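Local coordinates for protein transcription factor GAMBIF1 (Anopheles gambiae, PDB 1BVO) that probably acts as a sequence-specific transcription activator of the Rel family and binds DNA through its specificity domain, at residues P1-T6 / F147-E152; V55-T60 / V122-T127. All coordinates share one frame; numbering follows the deposited sequence.

Contact 1 of 2, residues P1-T6 / F147-E152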
# COMPACT_ATOMS: atom_id res chain seq x y z
N PRO C 1 9.70 -39.84 22.79
CA PRO C 1 10.11 -38.43 22.65
C PRO C 1 9.08 -37.70 21.82
O PRO C 1 8.72 -38.13 20.73
CB PRO C 1 11.46 -38.44 21.96
CG PRO C 1 11.31 -39.65 21.07
CD PRO C 1 10.55 -40.69 21.93
N TYR C 2 8.53 -36.64 22.41
CA TYR C 2 7.52 -35.81 21.76
C TYR C 2 7.54 -34.48 22.50
O TYR C 2 8.06 -34.39 23.61
CB TYR C 2 6.14 -36.46 21.85
CG TYR C 2 5.54 -36.48 23.24
CD1 TYR C 2 5.79 -37.54 24.11
CD2 TYR C 2 4.73 -35.43 23.68
CE1 TYR C 2 5.26 -37.56 25.40
CE2 TYR C 2 4.19 -35.44 24.96
CZ TYR C 2 4.46 -36.50 25.81
OH TYR C 2 3.96 -36.48 27.10
N VAL C 3 6.94 -33.45 21.90
CA VAL C 3 6.92 -32.14 22.51
C VAL C 3 5.55 -31.78 23.05
O VAL C 3 4.54 -32.08 22.42
CB VAL C 3 7.33 -31.06 21.49
CG1 VAL C 3 7.77 -29.80 22.21
CG2 VAL C 3 8.43 -31.59 20.59
N GLU C 4 5.53 -31.16 24.22
CA GLU C 4 4.27 -30.75 24.80
C GLU C 4 4.26 -29.23 24.80
O GLU C 4 5.28 -28.61 25.05
CB GLU C 4 4.16 -31.25 26.24
CG GLU C 4 2.88 -30.82 26.94
CD GLU C 4 2.96 -30.93 28.45
OE1 GLU C 4 3.85 -31.65 28.96
OE2 GLU C 4 2.14 -30.30 29.13
N ILE C 5 3.13 -28.65 24.42
CA ILE C 5 3.03 -27.20 24.44
C ILE C 5 2.48 -26.81 25.79
O ILE C 5 1.27 -26.68 25.97
CB ILE C 5 2.12 -26.70 23.34
CG1 ILE C 5 2.65 -27.22 22.01
CG2 ILE C 5 2.01 -25.18 23.40
CD1 ILE C 5 2.07 -26.55 20.83
N THR C 6 3.39 -26.59 26.73
CA THR C 6 3.03 -26.28 28.10
C THR C 6 2.32 -24.96 28.36
O THR C 6 1.61 -24.82 29.35
CB THR C 6 4.23 -26.46 29.04
OG1 THR C 6 5.30 -25.60 28.64
CG2 THR C 6 4.71 -27.91 28.97
N PHE C 147 6.10 -25.96 16.01
CA PHE C 147 7.34 -26.29 16.70
C PHE C 147 7.91 -27.59 16.18
O PHE C 147 7.42 -28.66 16.49
CB PHE C 147 7.10 -26.40 18.21
CG PHE C 147 6.53 -25.14 18.84
CD1 PHE C 147 7.36 -24.14 19.29
CD2 PHE C 147 5.16 -24.98 18.97
CE1 PHE C 147 6.84 -22.97 19.86
CE2 PHE C 147 4.63 -23.83 19.53
CZ PHE C 147 5.47 -22.83 19.98
N GLN C 148 8.93 -27.49 15.34
CA GLN C 148 9.56 -28.71 14.85
C GLN C 148 10.78 -28.92 15.70
O GLN C 148 11.72 -28.10 15.67
CB GLN C 148 10.03 -28.58 13.42
CG GLN C 148 8.97 -28.64 12.40
CD GLN C 148 9.54 -28.25 11.10
OE1 GLN C 148 9.86 -27.07 10.89
NE2 GLN C 148 9.81 -29.24 10.26
N VAL C 149 10.80 -30.01 16.46
CA VAL C 149 11.94 -30.29 17.31
C VAL C 149 12.85 -31.33 16.67
O VAL C 149 12.38 -32.26 16.01
CB VAL C 149 11.49 -30.74 18.73
CG1 VAL C 149 12.58 -31.53 19.42
CG2 VAL C 149 11.14 -29.52 19.56
N PHE C 150 14.16 -31.12 16.80
CA PHE C 150 15.15 -32.03 16.26
C PHE C 150 16.15 -32.43 17.34
O PHE C 150 16.78 -31.58 17.99
CB PHE C 150 15.94 -31.38 15.11
CG PHE C 150 15.12 -30.98 13.92
CD1 PHE C 150 14.73 -31.91 12.96
CD2 PHE C 150 14.77 -29.64 13.74
CE1 PHE C 150 14.02 -31.52 11.82
CE2 PHE C 150 14.05 -29.24 12.60
CZ PHE C 150 13.68 -30.18 11.64
N LEU C 151 16.27 -33.74 17.55
CA LEU C 151 17.21 -34.29 18.51
C LEU C 151 18.58 -34.39 17.89
O LEU C 151 18.69 -34.52 16.67
CB LEU C 151 16.75 -35.67 18.91
CG LEU C 151 15.31 -35.59 19.40
CD1 LEU C 151 14.99 -36.86 20.13
CD2 LEU C 151 15.16 -34.39 20.32
N GLU C 152 19.63 -34.30 18.71
CA GLU C 152 20.99 -34.44 18.21
C GLU C 152 21.00 -35.88 17.68
O GLU C 152 20.32 -36.74 18.23
CB GLU C 152 22.03 -34.26 19.33
CG GLU C 152 23.48 -34.07 18.82
CD GLU C 152 24.55 -34.08 19.91
OE1 GLU C 152 24.31 -34.60 21.02
OE2 GLU C 152 25.67 -33.59 19.66

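Contact 2 of 2, residues V55-T60 / V122-T127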
# COMPACT_ATOMS: atom_id res chain seq x y z
N VAL C 55 12.63 -25.44 15.82
CA VAL C 55 12.33 -24.52 14.74
C VAL C 55 10.88 -24.14 14.87
O VAL C 55 9.99 -25.00 14.93
CB VAL C 55 12.50 -25.18 13.36
CG1 VAL C 55 12.06 -24.23 12.26
CG2 VAL C 55 13.94 -25.60 13.16
N VAL C 56 10.63 -22.85 14.94
CA VAL C 56 9.29 -22.35 15.07
C VAL C 56 9.00 -21.54 13.82
O VAL C 56 9.87 -20.81 13.33
CB VAL C 56 9.13 -21.46 16.31
CG1 VAL C 56 7.66 -21.09 16.49
CG2 VAL C 56 9.67 -22.16 17.53
N SER C 57 7.83 -21.77 13.23
CA SER C 57 7.41 -21.03 12.05
C SER C 57 5.89 -21.01 12.04
O SER C 57 5.25 -21.75 12.79
CB SER C 57 7.96 -21.63 10.76
OG SER C 57 7.38 -22.88 10.45
N CYS C 58 5.33 -20.11 11.25
CA CYS C 58 3.90 -19.97 11.13
C CYS C 58 3.32 -20.93 10.11
O CYS C 58 3.80 -21.02 8.97
CB CYS C 58 3.56 -18.56 10.66
SG CYS C 58 3.77 -17.28 11.88
N VAL C 59 2.27 -21.63 10.50
CA VAL C 59 1.60 -22.53 9.59
C VAL C 59 0.16 -22.01 9.63
O VAL C 59 -0.18 -21.15 10.45
CB VAL C 59 1.69 -23.97 10.06
CG1 VAL C 59 3.14 -24.36 10.25
CG2 VAL C 59 0.90 -24.18 11.32
N THR C 60 -0.67 -22.50 8.72
CA THR C 60 -2.07 -22.07 8.65
C THR C 60 -2.92 -22.62 9.82
O THR C 60 -2.59 -23.68 10.36
CB THR C 60 -2.67 -22.55 7.32
OG1 THR C 60 -2.47 -23.97 7.20
CG2 THR C 60 -1.96 -21.87 6.14
N VAL C 122 11.49 -24.85 4.85
CA VAL C 122 10.65 -25.04 6.02
C VAL C 122 9.24 -25.43 5.61
O VAL C 122 8.47 -24.60 5.12
CB VAL C 122 10.58 -23.78 6.92
CG1 VAL C 122 9.47 -23.90 7.94
CG2 VAL C 122 11.89 -23.62 7.65
N ASP C 123 8.93 -26.70 5.76
CA ASP C 123 7.61 -27.19 5.43
C ASP C 123 7.36 -28.30 6.41
O ASP C 123 7.68 -29.46 6.16
CB ASP C 123 7.57 -27.71 4.00
CG ASP C 123 6.20 -28.24 3.61
OD1 ASP C 123 5.30 -28.35 4.47
OD2 ASP C 123 6.03 -28.57 2.42
N PRO C 124 6.79 -27.95 7.56
CA PRO C 124 6.49 -28.90 8.62
C PRO C 124 5.73 -30.14 8.20
O PRO C 124 6.19 -31.26 8.41
CB PRO C 124 5.68 -28.06 9.61
CG PRO C 124 6.24 -26.68 9.43
CD PRO C 124 6.32 -26.59 7.93
N PHE C 125 4.56 -29.95 7.61
CA PHE C 125 3.73 -31.08 7.24
C PHE C 125 3.81 -31.68 5.83
O PHE C 125 2.99 -32.52 5.47
CB PHE C 125 2.28 -30.77 7.62
CG PHE C 125 2.09 -30.50 9.08
CD1 PHE C 125 2.24 -29.22 9.60
CD2 PHE C 125 1.78 -31.54 9.95
CE1 PHE C 125 2.08 -28.98 10.98
CE2 PHE C 125 1.62 -31.31 11.32
CZ PHE C 125 1.77 -30.03 11.83
N ARG C 126 4.84 -31.32 5.06
CA ARG C 126 5.02 -31.83 3.69
C ARG C 126 3.74 -31.53 2.95
O ARG C 126 2.96 -32.40 2.58
CB ARG C 126 5.35 -33.32 3.71
CG ARG C 126 6.73 -33.60 4.27
CD ARG C 126 6.89 -35.03 4.75
NE ARG C 126 8.26 -35.25 5.24
CZ ARG C 126 9.05 -36.26 4.87
NH1 ARG C 126 8.61 -37.16 4.00
NH2 ARG C 126 10.29 -36.35 5.35
N THR C 127 3.59 -30.24 2.70
CA THR C 127 2.43 -29.65 2.07
C THR C 127 2.79 -29.01 0.72
O THR C 127 1.91 -28.78 -0.13
CB THR C 127 1.92 -28.60 3.07
OG1 THR C 127 0.79 -29.12 3.78
CG2 THR C 127 1.58 -27.30 2.40

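Contact 1 of 2, residues P1-T6 / F147-E152
With chi1 of V3 at -161°, CG1 lies trans to the backbone N and the other branch, CG2, is swung toward V149; at I5 a chi1 of -56° and a nearly extended chi2 of -166° carry CD1 out to the ring of F147. These torsions bring side chains together between the two sheets of an immunoglobulin-like beta sandwich, the fold of the Rel homology DNA-binding domain. The example shows how facing strands of such a sandwich can meet through side chains, without backbone bonds between them: strand 2-7 lies at the border of a three-stranded antiparallel sheet, strand 142-152 belongs to the larger facing sheet, and the touching parts run roughly antiparallel. Alternate residues of each strand point inward, so P1, V3 and I5 meet L151, V149 and F147 in that order. In the middle pair, V3 CG2 rests on V149 CG2 at 3.6 Å and almost equally on the CB that bears it, the two branched side chains crossing obliquely. I5 and F147 cross at about a right angle. At the N-terminal end P1 CB is 4.3 Å from L151 CD1, and P1 is exposed. All three pairs are apolar; the backbone bonds of strand 2-7 go to strand 42-46, through Y2 with H46 and E4 with Q44. Between the sheets, I43 of that strand also touches V3, F147 and V149, while F97 meets the ring of F147 with the two planes inclined to each other. The terminal methyl of I5 comes obliquely to one ring bond of F147, CD1 being 3.9 Å from CD2 and 4.0 Å from CE2.

Contact 2 of 2, residues V55-T60 / V122-T127
S57 and V59 aim their side chains from one face of a strand at V122 and P124, which point toward the strand from a loop, and the contact is a worked case of a loop held against a sheet by a few small groups. S57 has chi1 at 69°, which tucks OG over its own main chain and brings it to the V122 methyl CG1, 3.4 Å away; CB of the serine stands behind at 3.9 Å from the same methyl. P124 fills the next position. Its CG meets both strand residues, 4.0 Å from V59 CG1 and 4.1 Å from S57 OG, and the valine branch meets the proline ring at a slant. The bridge from loop to strand is thus mostly apolar, and the loop's own shape is set within it. D123 to R126 form a type I beta turn, and D123, whose side chain leaves the backbone away from the strand, bonds through its carboxylate to T127 N. Its OD2 accepts that N-H at 3.0 Å, on the syn side and 16° out of the carboxylate plane, while OD1 receives a weak second bond. OD2 also takes the N-H of G128, so the carboxylate ties the exit of the turn back to its start. The loop follows helix 107-120 and precedes strand 142-152. Strand 52-59 lies between strands 83-87 and 142-152, whose V83 and C146 flank the contact by touching V122 and P124, and F125 extends the packing to V167 of strand 159-172.

Overall arrangement
Contacts 1 and 2 use the two faces of one sheet, in which strands 52-59 and 142-152 are neighbours: inward residues of 147-152 pack on strand 2-7, while S57 and V59 turn to the loop at 122-127. Their centres are 14 Å apart, and the strands join them directly. Q148 N probably donates to V55 O at 2.7 Å, and F147 CD1 packs on V56 CG2 on the sandwich side. On the loop side, Q148 reaches P124 and F150 touches V55. Neither contact reaches the DNA, whose nearest atoms are about 19 Å from contact 1 and about 14 Å from contact 2; both belong to the scaffold of the domain and not to the DNA interface.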